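Long-range contacts in CELL WALL surface anchor family protein (Streptococcus pneumoniae, PDB 2X9X), which forms the repeating backbone subunit of the pneumococcal pilus, a surface fibre that probably takes part in adhesion to host cells: residues A[38-43]-A[116-121]; A[10-15]-A[257-262]; A[406-411]-A[434-439]. The protein carries 1 engineered substitution. One frame throughout, in Å; residues are numbered along the deposited sequence. Where two conformers were deposited one is given.

Contact 1. Residues A[38-43]-A[116-121]; sequences EYEIVT and KITYSA
Y119 has its CG wedged between its own backbone N and carbonyl carbon (chi1 50°), which folds the ring back over the neighbouring strand, between Y39 and I41. The strand backbone puts Y39 CB over one face of the Y119 ring, 3.8 Å from CE1, in a CH-pi contact, while CG anti to the carbonyl carbon (chi1 -70°) leads the Y39 ring off, and the two rings meet only obliquely. I41 comes to the edge of the same ring, its CD1 3.4 Å from Y119 OH. That hydroxyl is hydrogen-bonded to D58, which helps fix the ring's far end.

The face of E40, T118 and K116 is largely polar. E40 runs out extended and crosses K116 without forming a salt bridge: OE2 stays 4.1 Å from NZ. One water bridges them, giving a proton to E40 OE2 at 2.7 Å and accepting from K116 NZ at 2.9 Å, while E40 OE1 is taken by the backbone N of A16.

Backbone evidence fixes the register. Y39 N reaches Y119 O at 2.8 Å and I41 N reaches I117 O at 2.8 Å, both nearly straight. The return bond from Y119 N to Y39 O is longer, 3.3 Å, with the donor tilted from the carbonyl plane; I117 N also returns to I41 O. Y39 with Y119 and I41 with I117 are thus hydrogen-bonded pairs, alternating with the non-hydrogen-bonded pairs E38–S120, E40–T118 and V42–K116.

Axes at 166° confirm an antiparallel pair. The face bearing Y39, I41 and Y119 packs on V137 and N135 of strand 133-142, in another sheet. This is a Cna-B-like beta-sandwich sheet whose tyrosine face lies beside the K10–N135 isopeptide bond, with D58 the shared partner of Y119 OH and K10 NZ.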
# COMPACT_ATOMS: atom_id res chain seq x y z
N GLU A 38 9.34 3.58 8.27
CA GLU A 38 10.20 2.74 9.11
C GLU A 38 9.39 1.86 10.05
O GLU A 38 8.53 2.34 10.79
CB GLU A 38 11.20 3.58 9.91
CG GLU A 38 12.54 3.78 9.21
CD GLU A 38 13.67 4.06 10.19
OE1 GLU A 38 13.65 5.12 10.84
OE2 GLU A 38 14.59 3.22 10.30
N TYR A 39 9.68 0.57 10.02
CA TYR A 39 8.96 -0.40 10.84
C TYR A 39 9.87 -1.01 11.89
O TYR A 39 11.10 -1.04 11.74
CB TYR A 39 8.43 -1.54 9.97
CG TYR A 39 7.30 -1.16 9.05
CD1 TYR A 39 7.49 -1.13 7.68
CD2 TYR A 39 6.04 -0.87 9.55
CE1 TYR A 39 6.46 -0.81 6.82
CE2 TYR A 39 5.00 -0.54 8.70
CZ TYR A 39 5.22 -0.51 7.33
OH TYR A 39 4.19 -0.20 6.48
N GLU A 40 9.26 -1.52 12.96
CA GLU A 40 9.99 -2.34 13.91
C GLU A 40 9.13 -3.49 14.42
O GLU A 40 7.93 -3.33 14.67
CB GLU A 40 10.54 -1.51 15.07
CG GLU A 40 9.51 -1.01 16.05
CD GLU A 40 10.12 -0.20 17.18
OE1 GLU A 40 9.39 0.17 18.11
OE2 GLU A 40 11.34 0.07 17.13
N ILE A 41 9.76 -4.66 14.53
CA ILE A 41 9.15 -5.83 15.14
C ILE A 41 9.90 -6.09 16.44
O ILE A 41 11.12 -6.25 16.44
CB ILE A 41 9.30 -7.08 14.26
CG1 ILE A 41 8.81 -6.81 12.84
CG2 ILE A 41 8.56 -8.27 14.89
CD1 ILE A 41 9.24 -7.88 11.85
N VAL A 42 9.17 -6.13 17.54
CA VAL A 42 9.79 -6.43 18.83
C VAL A 42 9.20 -7.72 19.36
O VAL A 42 7.98 -7.85 19.46
CB VAL A 42 9.57 -5.29 19.84
CG1 VAL A 42 10.21 -5.62 21.17
CG2 VAL A 42 10.13 -3.99 19.29
N THR A 43 10.07 -8.67 19.68
CA THR A 43 9.65 -9.98 20.16
C THR A 43 10.32 -10.32 21.49
O THR A 43 11.55 -10.26 21.60
CB THR A 43 9.98 -11.09 19.13
OG1 THR A 43 9.51 -10.69 17.83
CG2 THR A 43 9.33 -12.41 19.52
N LYS A 116 14.76 -7.27 18.37
CA LYS A 116 14.26 -6.11 17.64
C LYS A 116 14.72 -6.16 16.19
O LYS A 116 15.92 -6.25 15.91
CB LYS A 116 14.71 -4.82 18.33
CG LYS A 116 14.13 -3.55 17.74
CD LYS A 116 14.38 -2.39 18.70
CE LYS A 116 14.54 -1.07 17.97
NZ LYS A 116 15.07 -0.03 18.90
N ILE A 117 13.76 -6.11 15.28
CA ILE A 117 14.04 -6.12 13.85
C ILE A 117 13.49 -4.85 13.23
O ILE A 117 12.30 -4.59 13.32
CB ILE A 117 13.38 -7.33 13.15
CG1 ILE A 117 13.87 -8.64 13.76
CG2 ILE A 117 13.66 -7.31 11.65
CD1 ILE A 117 13.04 -9.85 13.37
N THR A 118 14.37 -4.05 12.63
CA THR A 118 13.93 -2.82 11.99
C THR A 118 14.24 -2.84 10.50
O THR A 118 15.18 -3.50 10.06
CB THR A 118 14.57 -1.56 12.62
OG1 THR A 118 15.99 -1.61 12.47
CG2 THR A 118 14.22 -1.46 14.11
N TYR A 119 13.44 -2.11 9.74
CA TYR A 119 13.58 -2.03 8.29
C TYR A 119 12.61 -0.99 7.77
O TYR A 119 11.84 -0.42 8.53
CB TYR A 119 13.27 -3.39 7.65
CG TYR A 119 11.96 -4.00 8.11
CD1 TYR A 119 10.81 -3.89 7.34
CD2 TYR A 119 11.89 -4.69 9.31
CE1 TYR A 119 9.61 -4.47 7.77
CE2 TYR A 119 10.72 -5.26 9.74
CZ TYR A 119 9.58 -5.15 8.96
OH TYR A 119 8.42 -5.73 9.41
N SER A 120 12.64 -0.73 6.47
CA SER A 120 11.75 0.26 5.90
C SER A 120 11.14 -0.17 4.57
O SER A 120 11.61 -1.12 3.93
CB SER A 120 12.46 1.62 5.75
OG SER A 120 13.48 1.56 4.77
N ALA A 121 10.08 0.53 4.18
CA ALA A 121 9.47 0.35 2.87
C ALA A 121 9.13 1.73 2.34
O ALA A 121 8.96 2.68 3.11
CB ALA A 121 8.22 -0.50 2.98
O HOH W 1 12.75 1.66 18.85

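Contact 2. Residues A[10-15]-A[257-262]; sequences KDFKGK and TEPKVV. With NA (sodium ion), chain C.
Apolar contact dominates where F12 meets P259 and V261. P259 CB lies over one face of the F12 ring, 3.5 Å from CZ, in a CH-pi interaction. V261 CG1 approaches the same CZ obliquely at 3.7 Å, while the carbonyl O of K260 stands at the ring edge. Further back, the methylenes of K10 and E258 cross, CD to CG at 3.8 Å. K10 reaches that far because its chain is extended throughout, starting with CG anti to the backbone N (chi1 175°).

Hydrogen bonds across the contact are absent; polar groups are held from within each segment or from outside. D11 OD1 accepts from the backbone N of F12 at 2.7 Å, on its anti side, and OD2 pairs with R22. K260 NZ curls back to E258 O at 3.0 Å, from above the carbonyl plane, and also binds S134. K25 NZ is shared by the carbonyl oxygens of K10 and T257, linking the two backbones.

Metal and covalent bonds lie at one end. E258 OE2 binds the sodium ion at 2.6 Å, with D136, V137 and D255 completing the site. K10 NZ is joined to N135 CG by an isopeptide bond and also hydrogen-bonds D58 OD2, the acidic partner usual at such pilin links.

Apolar packing thus lies beside metal and covalent links to strand 133-142; with NZ now an amide nitrogen, the cross-link probably stabilises the subunit within the pilus, as in related pilins.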
# COMPACT_ATOMS: atom_id res chain seq x y z
N LYS A 10 4.30 -5.32 16.24
CA LYS A 10 4.88 -4.59 15.12
C LYS A 10 4.24 -3.23 15.04
O LYS A 10 3.03 -3.10 15.22
CB LYS A 10 4.68 -5.32 13.80
CG LYS A 10 5.18 -4.49 12.64
CD LYS A 10 4.95 -5.12 11.29
CE LYS A 10 5.55 -4.22 10.23
NZ LYS A 10 5.64 -4.88 8.91
N ASP A 11 5.04 -2.20 14.78
CA ASP A 11 4.50 -0.86 14.64
C ASP A 11 5.53 -0.02 13.91
O ASP A 11 6.58 -0.53 13.50
CB ASP A 11 4.18 -0.26 16.01
CG ASP A 11 3.02 0.72 15.97
OD1 ASP A 11 2.80 1.39 14.94
OD2 ASP A 11 2.31 0.84 17.00
N PHE A 12 5.24 1.26 13.75
CA PHE A 12 6.22 2.18 13.21
C PHE A 12 7.38 2.28 14.20
O PHE A 12 7.19 2.07 15.40
CB PHE A 12 5.58 3.55 12.95
CG PHE A 12 4.39 3.47 12.03
CD1 PHE A 12 3.13 3.86 12.46
CD2 PHE A 12 4.54 2.98 10.74
CE1 PHE A 12 2.04 3.77 11.61
CE2 PHE A 12 3.45 2.89 9.89
CZ PHE A 12 2.20 3.29 10.32
N LYS A 13 8.57 2.57 13.69
CA LYS A 13 9.77 2.62 14.52
C LYS A 13 9.57 3.52 15.74
O LYS A 13 9.21 4.69 15.60
CB LYS A 13 10.97 3.08 13.70
CG LYS A 13 12.24 3.34 14.52
CD LYS A 13 12.80 2.05 15.09
CE LYS A 13 14.23 2.25 15.58
NZ LYS A 13 14.33 3.19 16.74
N GLY A 14 9.80 2.95 16.92
CA GLY A 14 9.68 3.70 18.17
C GLY A 14 8.34 3.53 18.87
O GLY A 14 8.17 4.00 20.00
N LYS A 15 7.40 2.86 18.21
CA LYS A 15 6.06 2.72 18.78
C LYS A 15 5.74 1.29 19.24
O LYS A 15 4.80 1.09 20.02
CB LYS A 15 5.00 3.18 17.78
CG LYS A 15 5.22 4.58 17.23
CD LYS A 15 4.00 5.05 16.45
CE LYS A 15 2.88 5.48 17.38
NZ LYS A 15 3.25 6.71 18.15
N THR A 257 -0.92 -7.17 15.51
CA THR A 257 -1.76 -6.28 14.71
C THR A 257 -0.89 -5.20 14.07
O THR A 257 -0.30 -4.37 14.76
CB THR A 257 -2.87 -5.63 15.56
OG1 THR A 257 -3.65 -6.65 16.20
CG2 THR A 257 -3.78 -4.78 14.67
N GLU A 258 -0.81 -5.22 12.74
CA GLU A 258 0.04 -4.28 12.02
C GLU A 258 -0.60 -2.91 11.85
O GLU A 258 -1.82 -2.79 11.72
CB GLU A 258 0.39 -4.82 10.63
CG GLU A 258 1.31 -6.01 10.62
CD GLU A 258 0.60 -7.30 10.94
OE1 GLU A 258 -0.65 -7.35 10.86
OE2 GLU A 258 1.30 -8.26 11.28
N PRO A 259 0.24 -1.86 11.83
CA PRO A 259 -0.26 -0.52 11.53
C PRO A 259 -0.60 -0.40 10.05
O PRO A 259 -0.37 -1.35 9.29
CB PRO A 259 0.93 0.38 11.88
CG PRO A 259 2.13 -0.48 11.69
CD PRO A 259 1.70 -1.89 12.01
N LYS A 260 -1.16 0.73 9.65
CA LYS A 260 -1.57 0.93 8.27
C LYS A 260 -1.17 2.33 7.83
O LYS A 260 -1.11 3.25 8.66
CB LYS A 260 -3.09 0.77 8.14
CG LYS A 260 -3.63 -0.54 8.71
CD LYS A 260 -3.61 -1.65 7.67
CE LYS A 260 -3.99 -2.99 8.26
NZ LYS A 260 -2.88 -3.62 9.03
N VAL A 261 -0.90 2.50 6.54
CA VAL A 261 -0.61 3.83 6.00
C VAL A 261 -1.57 4.15 4.86
O VAL A 261 -2.10 3.25 4.20
CB VAL A 261 0.85 3.97 5.53
CG1 VAL A 261 1.80 3.67 6.69
CG2 VAL A 261 1.12 3.05 4.37
N VAL A 262 -1.79 5.44 4.61
CA VAL A 262 -2.77 5.85 3.61
C VAL A 262 -2.46 7.24 3.06
O VAL A 262 -1.95 8.10 3.78
CB VAL A 262 -4.19 5.83 4.21
CG1 VAL A 262 -4.35 6.95 5.23
CG2 VAL A 262 -5.24 5.93 3.11
NA NA C . 0.46 -10.75 10.97

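Contact 3. Residues A[406-411]-A[434-439]; sequences SRQKFE and DATKVV
The shortest direct polar bond between the segments runs from Q408 NE2 to K437 O, 2.9 Å long and nearly straight (169° at the hydrogen). The oxygen lies in the plane of the Q408 amide, so the donor geometry is good, but NE2 comes in from above the carbonyl plane of K437, 42° out of it. The stretched Q408 side chain, with chi1 at -176°, carries the amide across to the other strand.

The amide is gripped at its second end too. A water donates to Q408 OE1 at 2.7 Å and accepts from V439 N at 2.9 Å, so that carboxamide and water together span the backbone from K437 to V439. With NE2 giving to a carbonyl and OE1 taking from a water, the amide's flip is well determined.

Methyl groups pack around it. T436 CG2 faces NE2 at 3.4 Å, from the opposite direction, and V438 CG1 crosses beside OE1 at 3.6 Å. Farther along, F410 CB makes a looser approach to T436 OG1, 4.3 Å away, while the F410 ring turns off to meet F268 edge-to-face. The polar ends of T436 and K437 are directed to K266 and D275.

Strand axes 9.2 Å apart are too distant for backbone pairing, although the strands run antiparallel. Strand 408-412 is the outermost of its sheet, beside 388-394, and 436-439 pairs with 260-271 in another.

One directional amide bond, a water bridge and the flanking methyls of T436 and V438 therefore join two different sheets in a partly buried setting, and hydrogen bonds at both ends of the amide hold its rotation fixed.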
# COMPACT_ATOMS: atom_id res chain seq x y z
N SER A 406 -6.81 35.06 -8.64
CA SER A 406 -6.67 34.61 -7.26
C SER A 406 -6.42 33.11 -7.20
O SER A 406 -6.87 32.36 -8.08
CB SER A 406 -7.92 34.95 -6.45
OG SER A 406 -8.25 36.32 -6.58
N ARG A 407 -5.71 32.67 -6.18
CA ARG A 407 -5.56 31.24 -5.93
C ARG A 407 -6.86 30.70 -5.35
O ARG A 407 -7.65 31.45 -4.77
CB ARG A 407 -4.38 30.97 -5.00
CG ARG A 407 -3.04 31.26 -5.64
CD ARG A 407 -1.88 30.93 -4.71
NE ARG A 407 -0.60 31.26 -5.33
CZ ARG A 407 0.56 31.29 -4.68
NH1 ARG A 407 0.60 31.01 -3.39
NH2 ARG A 407 1.67 31.60 -5.33
N GLN A 408 -7.10 29.41 -5.51
CA GLN A 408 -8.30 28.82 -4.95
C GLN A 408 -7.98 27.78 -3.88
O GLN A 408 -7.32 26.78 -4.15
CB GLN A 408 -9.19 28.20 -6.02
CG GLN A 408 -10.49 27.66 -5.44
CD GLN A 408 -11.55 27.41 -6.50
OE1 GLN A 408 -11.52 28.02 -7.57
NE2 GLN A 408 -12.48 26.52 -6.20
N LYS A 409 -8.46 28.06 -2.68
CA LYS A 409 -8.24 27.20 -1.53
C LYS A 409 -8.95 25.86 -1.68
O LYS A 409 -10.10 25.80 -2.15
CB LYS A 409 -8.73 27.92 -0.27
CG LYS A 409 -8.54 27.18 1.04
CD LYS A 409 -9.16 28.00 2.18
CE LYS A 409 -8.89 27.40 3.54
NZ LYS A 409 -9.45 28.26 4.63
N PHE A 410 -8.26 24.79 -1.30
CA PHE A 410 -8.91 23.50 -1.13
C PHE A 410 -8.34 22.73 0.05
O PHE A 410 -7.20 22.94 0.46
CB PHE A 410 -8.89 22.66 -2.42
CG PHE A 410 -7.51 22.23 -2.88
CD1 PHE A 410 -7.03 20.97 -2.57
CD2 PHE A 410 -6.74 23.06 -3.67
CE1 PHE A 410 -5.78 20.55 -3.01
CE2 PHE A 410 -5.49 22.66 -4.12
CZ PHE A 410 -5.01 21.40 -3.79
N GLU A 411 -9.17 21.87 0.64
CA GLU A 411 -8.77 21.09 1.80
C GLU A 411 -8.64 19.62 1.44
O GLU A 411 -9.58 19.03 0.91
CB GLU A 411 -9.78 21.26 2.93
CG GLU A 411 -10.09 22.71 3.29
CD GLU A 411 -9.07 23.32 4.22
OE1 GLU A 411 -9.25 24.49 4.63
OE2 GLU A 411 -8.08 22.63 4.55
N ASP A 434 -18.53 15.29 -5.57
CA ASP A 434 -17.25 14.90 -5.00
C ASP A 434 -16.05 15.67 -5.55
O ASP A 434 -14.91 15.22 -5.43
CB ASP A 434 -17.04 13.38 -5.16
CG ASP A 434 -17.15 12.92 -6.60
OD1 ASP A 434 -17.51 13.72 -7.49
OD2 ASP A 434 -16.87 11.72 -6.86
N ALA A 435 -16.30 16.83 -6.13
CA ALA A 435 -15.23 17.65 -6.69
C ALA A 435 -15.35 19.12 -6.30
O ALA A 435 -16.45 19.62 -6.04
CB ALA A 435 -15.19 17.51 -8.21
N THR A 436 -14.21 19.80 -6.27
CA THR A 436 -14.15 21.24 -6.08
C THR A 436 -14.45 21.94 -7.39
O THR A 436 -13.90 21.59 -8.44
CB THR A 436 -12.75 21.68 -5.59
OG1 THR A 436 -12.55 21.22 -4.25
CG2 THR A 436 -12.62 23.19 -5.62
N LYS A 437 -15.34 22.93 -7.33
CA LYS A 437 -15.77 23.67 -8.51
C LYS A 437 -14.87 24.88 -8.74
O LYS A 437 -14.72 25.72 -7.85
CB LYS A 437 -17.22 24.11 -8.32
CG LYS A 437 -17.89 24.68 -9.54
CD LYS A 437 -19.38 24.87 -9.24
CE LYS A 437 -20.09 25.67 -10.30
NZ LYS A 437 -21.51 25.86 -9.91
N VAL A 438 -14.26 24.95 -9.92
CA VAL A 438 -13.40 26.09 -10.26
C VAL A 438 -14.03 26.87 -11.41
O VAL A 438 -14.13 26.37 -12.54
CB VAL A 438 -11.98 25.62 -10.66
CG1 VAL A 438 -11.08 26.83 -10.91
CG2 VAL A 438 -11.40 24.73 -9.57
N VAL A 439 -14.46 28.10 -11.12
CA VAL A 439 -15.25 28.87 -12.06
C VAL A 439 -14.43 29.89 -12.85
O VAL A 439 -13.73 30.73 -12.27
CB VAL A 439 -16.40 29.62 -11.34
CG1 VAL A 439 -17.31 30.29 -12.35
CG2 VAL A 439 -17.18 28.65 -10.46
O HOH W 2 -13.76 29.22 -8.49

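In the fold
Contacts 1 and 2 are buried neighbours, their centres 9 Å apart, with contact 1 nested along the chain inside the loop that contact 2 closes. They join through strands 7-12 and 36-45 of one sheet, where E40 N and D11 O, 2.9 Å apart, make a probable backbone hydrogen bond. Contact 3 is only partly buried and lies about 40 Å from contact 1, centre to centre, on the opposite side of the chain's centre. It still shares a sheet with contact 2, since strand 260-271 neighbours 436-439. Chemistry follows place: regular backbone pairing within a sheet in contact 1, apolar packing beside metal and covalent links in contact 2, and a side-chain amide with water between sheets in contact 3.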